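Local coordinates for protein AHL synthase (PDB 3P2H) that probably makes N-acyl-homoserine lactone quorum-sensing signals from acyl-ACP and S-adenosyl-L-methionine, releasing 5'-methylthioadenosine, at residues 31-36 and 168-173; 21-26 and 67-72. The protein carries 3 engineered substitutions. One frame throughout, in Å; residues are numbered along the deposited sequence.

Contact 1 (31-36 and 168-173). With MTA (5'-deoxy-5'-methylthioadenosine), chain B.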
ATOM      1  N   LEU A  31      -0.870  -6.340  14.348  1.00 27.28           N
ATOM      2  CA  LEU A  31      -1.673  -7.317  13.633  1.00 27.39           C
ATOM      3  C   LEU A  31      -1.254  -8.753  13.891  1.00 27.09           C
ATOM      4  O   LEU A  31      -1.983  -9.683  13.552  1.00 28.92           O
ATOM      5  CB  LEU A  31      -1.624  -7.012  12.133  1.00 26.91           C
ATOM      6  CG  LEU A  31      -2.012  -5.575  11.771  1.00 28.29           C
ATOM      7  CD1 LEU A  31      -1.837  -5.349  10.272  1.00 26.64           C
ATOM      8  CD2 LEU A  31      -3.457  -5.321  12.180  1.00 28.91           C
ATOM      9  N   GLY A  32      -0.080  -8.929  14.488  1.00 26.05           N
ATOM     10  CA  GLY A  32       0.409 -10.262  14.792  1.00 26.69           C
ATOM     11  C   GLY A  32       0.618 -11.194  13.610  1.00 27.06           C
ATOM     12  O   GLY A  32       0.247 -12.369  13.679  1.00 27.10           O
ATOM     13  N   TRP A  33       1.226 -10.695  12.536  1.00 26.43           N
ATOM     14  CA  TRP A  33       1.462 -11.527  11.356  1.00 27.22           C
ATOM     15  C   TRP A  33       2.591 -12.534  11.554  1.00 28.17           C
ATOM     16  O   TRP A  33       2.686 -13.516  10.821  1.00 28.61           O
ATOM     17  CB  TRP A  33       1.769 -10.652  10.133  1.00 25.56           C
ATOM     18  CG  TRP A  33       0.573  -9.927   9.574  1.00 25.32           C
ATOM     19  CD1 TRP A  33      -0.688  -9.924  10.081  1.00 24.85           C
ATOM     20  CD2 TRP A  33       0.541  -9.091   8.407  1.00 25.93           C
ATOM     21  NE1 TRP A  33      -1.510  -9.134   9.307  1.00 26.04           N
ATOM     22  CE2 TRP A  33      -0.781  -8.612   8.273  1.00 25.55           C
ATOM     23  CE3 TRP A  33       1.501  -8.699   7.463  1.00 26.68           C
ATOM     24  CZ2 TRP A  33      -1.171  -7.758   7.230  1.00 25.26           C
ATOM     25  CZ3 TRP A  33       1.110  -7.845   6.422  1.00 26.07           C
ATOM     26  CH2 TRP A  33      -0.214  -7.388   6.319  1.00 25.10           C
ATOM     27  N   GLN A  34       3.449 -12.285  12.540  1.00 29.01           N
ATOM     28  CA  GLN A  34       4.572 -13.175  12.828  1.00 30.09           C
ATOM     29  C   GLN A  34       4.800 -13.248  14.338  1.00 29.79           C
ATOM     30  O   GLN A  34       4.243 -12.452  15.098  1.00 28.01           O
ATOM     31  CB  GLN A  34       5.845 -12.663  12.134  1.00 31.36           C
ATOM     32  CG  GLN A  34       5.722 -12.564  10.610  1.00 34.91           C
ATOM     33  CD  GLN A  34       6.861 -11.790   9.959  1.00 37.47           C
ATOM     34  OE1 GLN A  34       6.845 -11.533   8.745  1.00 39.25           O
ATOM     35  NE2 GLN A  34       7.854 -11.410  10.757  1.00 36.73           N
ATOM     36  N   LEU A  35       5.606 -14.213  14.773  1.00 29.68           N
ATOM     37  CA  LEU A  35       5.910 -14.351  16.197  1.00 30.39           C
ATOM     38  C   LEU A  35       6.905 -13.262  16.575  1.00 29.50           C
ATOM     39  O   LEU A  35       7.605 -12.730  15.712  1.00 29.75           O
ATOM     40  CB  LEU A  35       6.518 -15.729  16.496  1.00 30.44           C
ATOM     41  CG  LEU A  35       5.627 -16.967  16.349  1.00 30.80           C
ATOM     42  CD1 LEU A  35       6.418 -18.192  16.781  1.00 32.35           C
ATOM     43  CD2 LEU A  35       4.374 -16.826  17.205  1.00 31.65           C
ATOM     44  N   PRO A  36       6.995 -12.920  17.870  1.00 28.50           N
ATOM     45  CA  PRO A  36       7.935 -11.874  18.279  1.00 27.33           C
ATOM     46  C   PRO A  36       9.322 -12.208  17.757  1.00 27.59           C
ATOM     47  O   PRO A  36       9.658 -13.379  17.612  1.00 27.85           O
ATOM     48  CB  PRO A  36       7.871 -11.928  19.807  1.00 26.80           C
ATOM     49  CG  PRO A  36       6.482 -12.444  20.074  1.00 26.93           C
ATOM     50  CD  PRO A  36       6.340 -13.527  19.041  1.00 27.77           C
ATOM     51  N   ASP A 168      -6.750 -16.284   8.597  1.00 23.03           N
ATOM     52  CA  ASP A 168      -6.286 -16.350   9.976  1.00 23.83           C
ATOM     53  C   ASP A 168      -7.121 -15.411  10.819  1.00 23.23           C
ATOM     54  O   ASP A 168      -6.594 -14.677  11.652  1.00 23.80           O
ATOM     55  CB  ASP A 168      -4.810 -15.964  10.068  1.00 25.17           C
ATOM     56  CG  ASP A 168      -3.895 -17.041   9.519  1.00 27.44           C
ATOM     57  OD1 ASP A 168      -2.707 -16.738   9.279  1.00 27.54           O
ATOM     58  OD2 ASP A 168      -4.366 -18.190   9.340  1.00 25.73           O
ATOM     59  N   GLY A 169      -8.427 -15.419  10.570  1.00 22.20           N
ATOM     60  CA  GLY A 169      -9.338 -14.579  11.325  1.00 22.40           C
ATOM     61  C   GLY A 169      -9.489 -13.132  10.891  1.00 23.58           C
ATOM     62  O   GLY A 169     -10.213 -12.382  11.542  1.00 24.12           O
ATOM     63  N   ARG A 170      -8.827 -12.723   9.810  1.00 23.36           N
ATOM     64  CA  ARG A 170      -8.933 -11.336   9.335  1.00 24.25           C
ATOM     65  C   ARG A 170      -9.603 -11.248   7.967  1.00 22.91           C
ATOM     66  O   ARG A 170      -9.069 -11.741   6.976  1.00 21.26           O
ATOM     67  CB  ARG A 170      -7.547 -10.686   9.258  1.00 27.13           C
ATOM     68  CG  ARG A 170      -6.922 -10.361  10.611  1.00 33.72           C
ATOM     69  CD  ARG A 170      -5.591  -9.619  10.454  1.00 38.72           C
ATOM     70  NE  ARG A 170      -4.489 -10.528  10.150  1.00 42.49           N
ATOM     71  CZ  ARG A 170      -4.114 -11.528  10.949  1.00 45.37           C
ATOM     72  NH1 ARG A 170      -4.756 -11.737  12.097  1.00 45.26           N
ATOM     73  NH2 ARG A 170      -3.103 -12.321  10.605  1.00 45.80           N
ATOM     74  N   MET A 171     -10.768 -10.607   7.915  1.00 21.92           N
ATOM     75  CA  MET A 171     -11.503 -10.471   6.661  1.00 21.83           C
ATOM     76  C   MET A 171     -10.779  -9.531   5.709  1.00 20.19           C
ATOM     77  O   MET A 171     -10.523  -8.374   6.045  1.00 20.05           O
ATOM     78  CB  MET A 171     -12.915  -9.940   6.924  1.00 23.95           C
ATOM     79  CG  MET A 171     -13.835  -9.971   5.700  1.00 28.02           C
ATOM     80  SD  MET A 171     -14.302 -11.652   5.165  1.00 30.85           S
ATOM     81  CE  MET A 171     -15.169 -12.209   6.618  1.00 28.01           C
ATOM     82  N   VAL A 172     -10.447 -10.036   4.524  1.00 18.36           N
ATOM     83  CA  VAL A 172      -9.752  -9.251   3.510  1.00 18.04           C
ATOM     84  C   VAL A 172     -10.336  -9.524   2.130  1.00 17.50           C
ATOM     85  O   VAL A 172     -11.133 -10.451   1.947  1.00 18.41           O
ATOM     86  CB  VAL A 172      -8.242  -9.586   3.463  1.00 18.13           C
ATOM     87  CG1 VAL A 172      -7.631  -9.469   4.852  1.00 18.12           C
ATOM     88  CG2 VAL A 172      -8.043 -10.989   2.906  1.00 19.11           C
ATOM     89  N   VAL A 173      -9.933  -8.717   1.159  1.00 15.54           N
ATOM     90  CA  VAL A 173     -10.417  -8.879  -0.196  1.00 15.20           C
ATOM     91  C   VAL A 173      -9.454  -8.239  -1.180  1.00 15.53           C
ATOM     92  O   VAL A 173      -8.815  -7.238  -0.868  1.00 16.27           O
ATOM     93  CB  VAL A 173     -11.818  -8.235  -0.359  1.00 15.16           C
ATOM     94  CG1 VAL A 173     -11.719  -6.717  -0.226  1.00 15.73           C
ATOM     95  CG2 VAL A 173     -12.414  -8.629  -1.688  1.00 16.33           C
TER
HETATM   96  CS  MTA B 204      -1.869  -9.111   3.233  1.00 37.89           C
HETATM   97  S5' MTA B 204      -3.051 -10.240   4.028  1.00 38.86           S
HETATM   98  C5' MTA B 204      -2.179 -10.622   5.577  1.00 34.43           C
HETATM   99  C4' MTA B 204      -1.416 -11.946   5.502  1.00 32.50           C
HETATM  100  O4' MTA B 204      -0.412 -11.819   4.457  1.00 31.04           O
HETATM  101  C2' MTA B 204       0.807 -12.119   6.430  1.00 30.42           C
HETATM  102  O2' MTA B 204       1.689 -12.895   7.248  1.00 33.33           O
HETATM  103  C3' MTA B 204      -0.706 -12.187   6.841  1.00 30.96           C
HETATM  104  O3' MTA B 204      -1.015 -13.506   7.306  1.00 32.15           O
HETATM  105  C1' MTA B 204       0.760 -12.524   4.945  1.00 27.90           C
HETATM  106  N9  MTA B 204       1.939 -12.050   4.192  1.00 25.22           N
HETATM  107  C8  MTA B 204       2.352 -10.750   4.019  1.00 23.93           C
HETATM  108  N7  MTA B 204       3.429 -10.693   3.298  1.00 24.17           N
HETATM  109  C5  MTA B 204       3.789 -11.956   2.950  1.00 24.19           C
HETATM  110  C6  MTA B 204       4.854 -12.534   2.181  1.00 23.24           C
HETATM  111  N6  MTA B 204       5.812 -11.720   1.603  1.00 23.54           N
HETATM  112  N1  MTA B 204       4.904 -13.898   2.033  1.00 22.51           N
HETATM  113  C2  MTA B 204       3.970 -14.721   2.594  1.00 23.30           C
HETATM  114  N3  MTA B 204       2.952 -14.181   3.328  1.00 22.98           N
HETATM  115  C4  MTA B 204       2.823 -12.848   3.528  1.00 23.94           C
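R170 reaches from the start of strand 170-178 to the loop that follows helix 13-30, where its guanidinium meets the indole edge of W33 and the backbone carbonyl of L31. R170 NE lies 3.4 Å from W33 NE1, near the plane of the indole, but both nitrogens are donors and no hydrogen bond forms. The guanidinium and indole planes are 26° apart, and R170 NH2 comes equally close, 3.4 Å, to the ring carbon CD1 of W33. Over one guanidinium face sits L31 O, 3.7 Å from R170 NH1, too far for a hydrogen bond but probably a favourable electrostatic neighbour for the cation. A bend at chi3 (-80°), followed by a turned chi4, swings the guanidinium obliquely past the pyrrole edge of W33. The two segments meet at the surface beside the MTA site, in the acetyltransferase-like (GNAT-related) fold of the LuxI-type synthases; MTA is the presumed by-product formed from S-adenosyl-L-methionine. Against the nucleoside the contact is van der Waals packing: one indole face of W33 carries the MTA ribose, with C3' 3.6 Å above the ring plane toward its rim. W33 CZ2 touches MTA C5' at 3.5 Å, and W33 CE3 lies 3.6 Å from MTA C2'. With CG anti to the carbonyl carbon (chi1 -73°), W33 puts one face of the indole against the sugar. F27 and F144 also pack against W33, while D45 and Q46 hydrogen-bond MTA. The ribose O3' lies near the guanidinium plane of R170, at its edge. Both L31 and W33 touch the inhibitor NOO.

Contact 2 (21-26 and 67-72)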
ATOM      1  N   SER A  21      11.240  -0.685  11.289  1.00 16.06           N
ATOM      2  CA  SER A  21      10.799  -0.717  12.676  1.00 17.15           C
ATOM      3  C   SER A  21       9.316  -0.386  12.751  1.00 17.93           C
ATOM      4  O   SER A  21       8.568  -1.017  13.499  1.00 18.68           O
ATOM      5  CB  SER A  21      11.593   0.293  13.510  1.00 18.71           C
ATOM      6  OG  SER A  21      11.189   0.268  14.872  1.00 21.73           O
ATOM      7  N   TYR A  22       8.888   0.608  11.978  1.00 17.25           N
ATOM      8  CA  TYR A  22       7.485   0.986  11.985  1.00 16.33           C
ATOM      9  C   TYR A  22       6.645  -0.165  11.459  1.00 16.67           C
ATOM     10  O   TYR A  22       5.577  -0.452  11.989  1.00 16.71           O
ATOM     11  CB  TYR A  22       7.240   2.218  11.126  1.00 15.64           C
ATOM     12  CG  TYR A  22       5.780   2.603  11.079  1.00 17.08           C
ATOM     13  CD1 TYR A  22       5.147   3.160  12.193  1.00 15.40           C
ATOM     14  CD2 TYR A  22       5.023   2.389   9.932  1.00 15.16           C
ATOM     15  CE1 TYR A  22       3.794   3.495  12.156  1.00 16.64           C
ATOM     16  CE2 TYR A  22       3.675   2.718   9.888  1.00 15.53           C
ATOM     17  CZ  TYR A  22       3.068   3.270  10.999  1.00 15.64           C
ATOM     18  OH  TYR A  22       1.737   3.594  10.946  1.00 14.58           O
ATOM     19  N   ARG A  23       7.128  -0.828  10.413  1.00 15.99           N
ATOM     20  CA  ARG A  23       6.389  -1.952   9.859  1.00 15.77           C
ATOM     21  C   ARG A  23       6.336  -3.111  10.848  1.00 15.34           C
ATOM     22  O   ARG A  23       5.320  -3.793  10.951  1.00 14.50           O
ATOM     23  CB  ARG A  23       7.002  -2.388   8.522  1.00 14.65           C
ATOM     24  CG  ARG A  23       6.509  -1.535   7.358  1.00 15.70           C
ATOM     25  CD  ARG A  23       7.236  -1.820   6.055  1.00 17.21           C
ATOM     26  NE  ARG A  23       7.226  -3.230   5.685  1.00 15.46           N
ATOM     27  CZ  ARG A  23       7.687  -3.687   4.528  1.00 16.35           C
ATOM     28  NH1 ARG A  23       8.180  -2.839   3.637  1.00 14.55           N
ATOM     29  NH2 ARG A  23       7.675  -4.986   4.268  1.00 15.31           N
ATOM     30  N   TYR A  24       7.423  -3.326  11.583  1.00 15.85           N
ATOM     31  CA  TYR A  24       7.445  -4.398  12.569  1.00 17.83           C
ATOM     32  C   TYR A  24       6.360  -4.152  13.614  1.00 17.00           C
ATOM     33  O   TYR A  24       5.589  -5.045  13.954  1.00 16.74           O
ATOM     34  CB  TYR A  24       8.793  -4.469  13.289  1.00 18.75           C
ATOM     35  CG  TYR A  24       8.823  -5.558  14.343  1.00 18.61           C
ATOM     36  CD1 TYR A  24       9.086  -6.884  13.994  1.00 19.10           C
ATOM     37  CD2 TYR A  24       8.522  -5.277  15.678  1.00 18.73           C
ATOM     38  CE1 TYR A  24       9.043  -7.907  14.943  1.00 20.56           C
ATOM     39  CE2 TYR A  24       8.473  -6.294  16.639  1.00 20.03           C
ATOM     40  CZ  TYR A  24       8.734  -7.608  16.260  1.00 19.52           C
ATOM     41  OH  TYR A  24       8.666  -8.628  17.182  1.00 17.22           O
ATOM     42  N   ARG A  25       6.310  -2.931  14.125  1.00 17.64           N
ATOM     43  CA  ARG A  25       5.333  -2.583  15.145  1.00 20.22           C
ATOM     44  C   ARG A  25       3.883  -2.720  14.682  1.00 18.82           C
ATOM     45  O   ARG A  25       3.022  -3.141  15.448  1.00 18.03           O
ATOM     46  CB  ARG A  25       5.613  -1.167  15.653  1.00 22.11           C
ATOM     47  CG  ARG A  25       6.920  -1.088  16.449  1.00 27.08           C
ATOM     48  CD  ARG A  25       7.238   0.326  16.899  1.00 29.86           C
ATOM     49  NE  ARG A  25       7.962   1.078  15.879  1.00 33.38           N
ATOM     50  CZ  ARG A  25       7.767   2.370  15.639  1.00 35.40           C
ATOM     51  NH1 ARG A  25       6.869   3.038  16.350  1.00 35.29           N
ATOM     52  NH2 ARG A  25       8.465   2.996  14.695  1.00 35.12           N
ATOM     53  N   VAL A  26       3.615  -2.386  13.427  1.00 17.98           N
ATOM     54  CA  VAL A  26       2.257  -2.478  12.905  1.00 16.78           C
ATOM     55  C   VAL A  26       1.846  -3.892  12.482  1.00 17.36           C
ATOM     56  O   VAL A  26       0.867  -4.448  12.987  1.00 17.09           O
ATOM     57  CB  VAL A  26       2.062  -1.550  11.686  1.00 16.49           C
ATOM     58  CG1 VAL A  26       0.674  -1.770  11.087  1.00 17.39           C
ATOM     59  CG2 VAL A  26       2.233  -0.098  12.097  1.00 18.19           C
ATOM     60  N   CYS A  67       2.654   4.210   6.388  1.00 15.08           N
ATOM     61  CA  CYS A  67       3.509   3.657   5.348  1.00 15.87           C
ATOM     62  C   CYS A  67       2.712   3.011   4.224  1.00 15.14           C
ATOM     63  O   CYS A  67       1.521   2.732   4.367  1.00 14.65           O
ATOM     64  CB  CYS A  67       4.482   2.624   5.932  1.00 13.89           C
ATOM     65  SG  CYS A  67       3.738   1.086   6.556  1.00 17.69           S
ATOM     66  N   ALA A  68       3.385   2.788   3.104  1.00 13.68           N
ATOM     67  CA  ALA A  68       2.778   2.150   1.950  1.00 15.05           C
ATOM     68  C   ALA A  68       3.889   1.668   1.034  1.00 15.17           C
ATOM     69  O   ALA A  68       4.979   2.240   1.006  1.00 15.28           O
ATOM     70  CB  ALA A  68       1.870   3.120   1.214  1.00 15.16           C
ATOM     71  N   ARG A  69       3.605   0.602   0.302  1.00 15.05           N
ATOM     72  CA  ARG A  69       4.568   0.021  -0.618  1.00 15.85           C
ATOM     73  C   ARG A  69       3.927  -0.048  -1.995  1.00 15.38           C
ATOM     74  O   ARG A  69       2.781  -0.467  -2.124  1.00 14.42           O
ATOM     75  CB  ARG A  69       4.953  -1.386  -0.142  1.00 14.65           C
ATOM     76  CG  ARG A  69       5.946  -2.091  -1.032  1.00 16.25           C
ATOM     77  CD  ARG A  69       6.591  -3.270  -0.323  1.00 14.90           C
ATOM     78  NE  ARG A  69       5.701  -4.419  -0.195  1.00 13.64           N
ATOM     79  CZ  ARG A  69       6.045  -5.559   0.392  1.00 14.02           C
ATOM     80  NH1 ARG A  69       7.257  -5.692   0.911  1.00 13.49           N
ATOM     81  NH2 ARG A  69       5.194  -6.572   0.435  1.00 10.51           N
ATOM     82  N   LEU A  70       4.667   0.382  -3.012  1.00 14.64           N
ATOM     83  CA  LEU A  70       4.174   0.360  -4.386  1.00 15.19           C
ATOM     84  C   LEU A  70       5.096  -0.473  -5.266  1.00 15.42           C
ATOM     85  O   LEU A  70       6.315  -0.301  -5.241  1.00 14.97           O
ATOM     86  CB  LEU A  70       4.077   1.786  -4.941  1.00 14.69           C
ATOM     87  CG  LEU A  70       2.933   2.639  -4.376  1.00 15.13           C
ATOM     88  CD1 LEU A  70       3.080   4.077  -4.834  1.00 15.54           C
ATOM     89  CD2 LEU A  70       1.611   2.068  -4.841  1.00 15.25           C
ATOM     90  N   LEU A  71       4.504  -1.381  -6.036  1.00 15.46           N
ATOM     91  CA  LEU A  71       5.255  -2.250  -6.937  1.00 15.17           C
ATOM     92  C   LEU A  71       4.570  -2.331  -8.289  1.00 14.75           C
ATOM     93  O   LEU A  71       3.349  -2.353  -8.365  1.00 14.45           O
ATOM     94  CB  LEU A  71       5.349  -3.667  -6.364  1.00 17.31           C
ATOM     95  CG  LEU A  71       6.158  -3.910  -5.090  1.00 18.03           C
ATOM     96  CD1 LEU A  71       5.871  -5.322  -4.584  1.00 18.47           C
ATOM     97  CD2 LEU A  71       7.644  -3.714  -5.377  1.00 18.16           C
ATOM     98  N   PRO A  72       5.351  -2.371  -9.378  1.00 14.80           N
ATOM     99  CA  PRO A  72       4.746  -2.463 -10.708  1.00 13.42           C
ATOM    100  C   PRO A  72       4.339  -3.919 -10.916  1.00 13.79           C
ATOM    101  O   PRO A  72       5.051  -4.827 -10.483  1.00 13.76           O
ATOM    102  CB  PRO A  72       5.888  -2.042 -11.630  1.00 15.17           C
ATOM    103  CG  PRO A  72       7.088  -2.597 -10.933  1.00 15.43           C
ATOM    104  CD  PRO A  72       6.819  -2.261  -9.469  1.00 14.15           C
TER
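Y22 presents its ring edge to the sulfur of C67, a sulfur-aromatic contact in which SG lies in the ring plane, 3.7 Å from CE2. The Y22 CG is anti to the backbone N (chi1 178°), which carries the ring from helix 13-30 toward the strand, while V26 CG2 covers one ring face from within the helix; Y22 OH is hydrogen-bonded to T106 OG1. The same C67 sulfur meets the aliphatic start of R23, 3.9 Å from CG. R23 and R69 cross at about a right angle, their guanidinium planes 90° apart; bends at chi3 bring R23 NH2 and R69 NH1 to 3.5 Å, two donors of like charge with no bond between them. Three acids probably offset the charge of these arginines and of nearby R102: D48 OD1 forms salt bridges to R23 NH1 and R69 NH1, E43 to R23 NE, and D45 to R69 NH1. R69 NE is hydrogen-bonded to S101 OG. Helix and strand axes run 10.2 Å apart at 106°; C67 and R69 point toward the helix, while A68 between them points away. A buried arginine-carboxylate cluster, beside the MTA site that R102 and D45 line, is characteristic of the LuxI-type autoinducer synthases.

In the fold
From the N terminus, strand 2-6 leads into helix 13-30, which supplies 21-26 to contact 2. The chain then leaves the helix through 31-36, the first half of contact 1, and passes through a long loop and strand 53-58 before 67-72 closes contact 2. Only after strands 97-105 and 138-144 and helices 120-133 and 145-154 does 168-173 close contact 1. The two loops therefore cross, neither enclosing the other. Contact 2 fixes the helix to one half of the mixed sheet and contact 1 ties the helix exit to the other, their centres 15 Å apart. A probable hydrogen bond from L31 N to V26 O (2.9 Å) joins them directly.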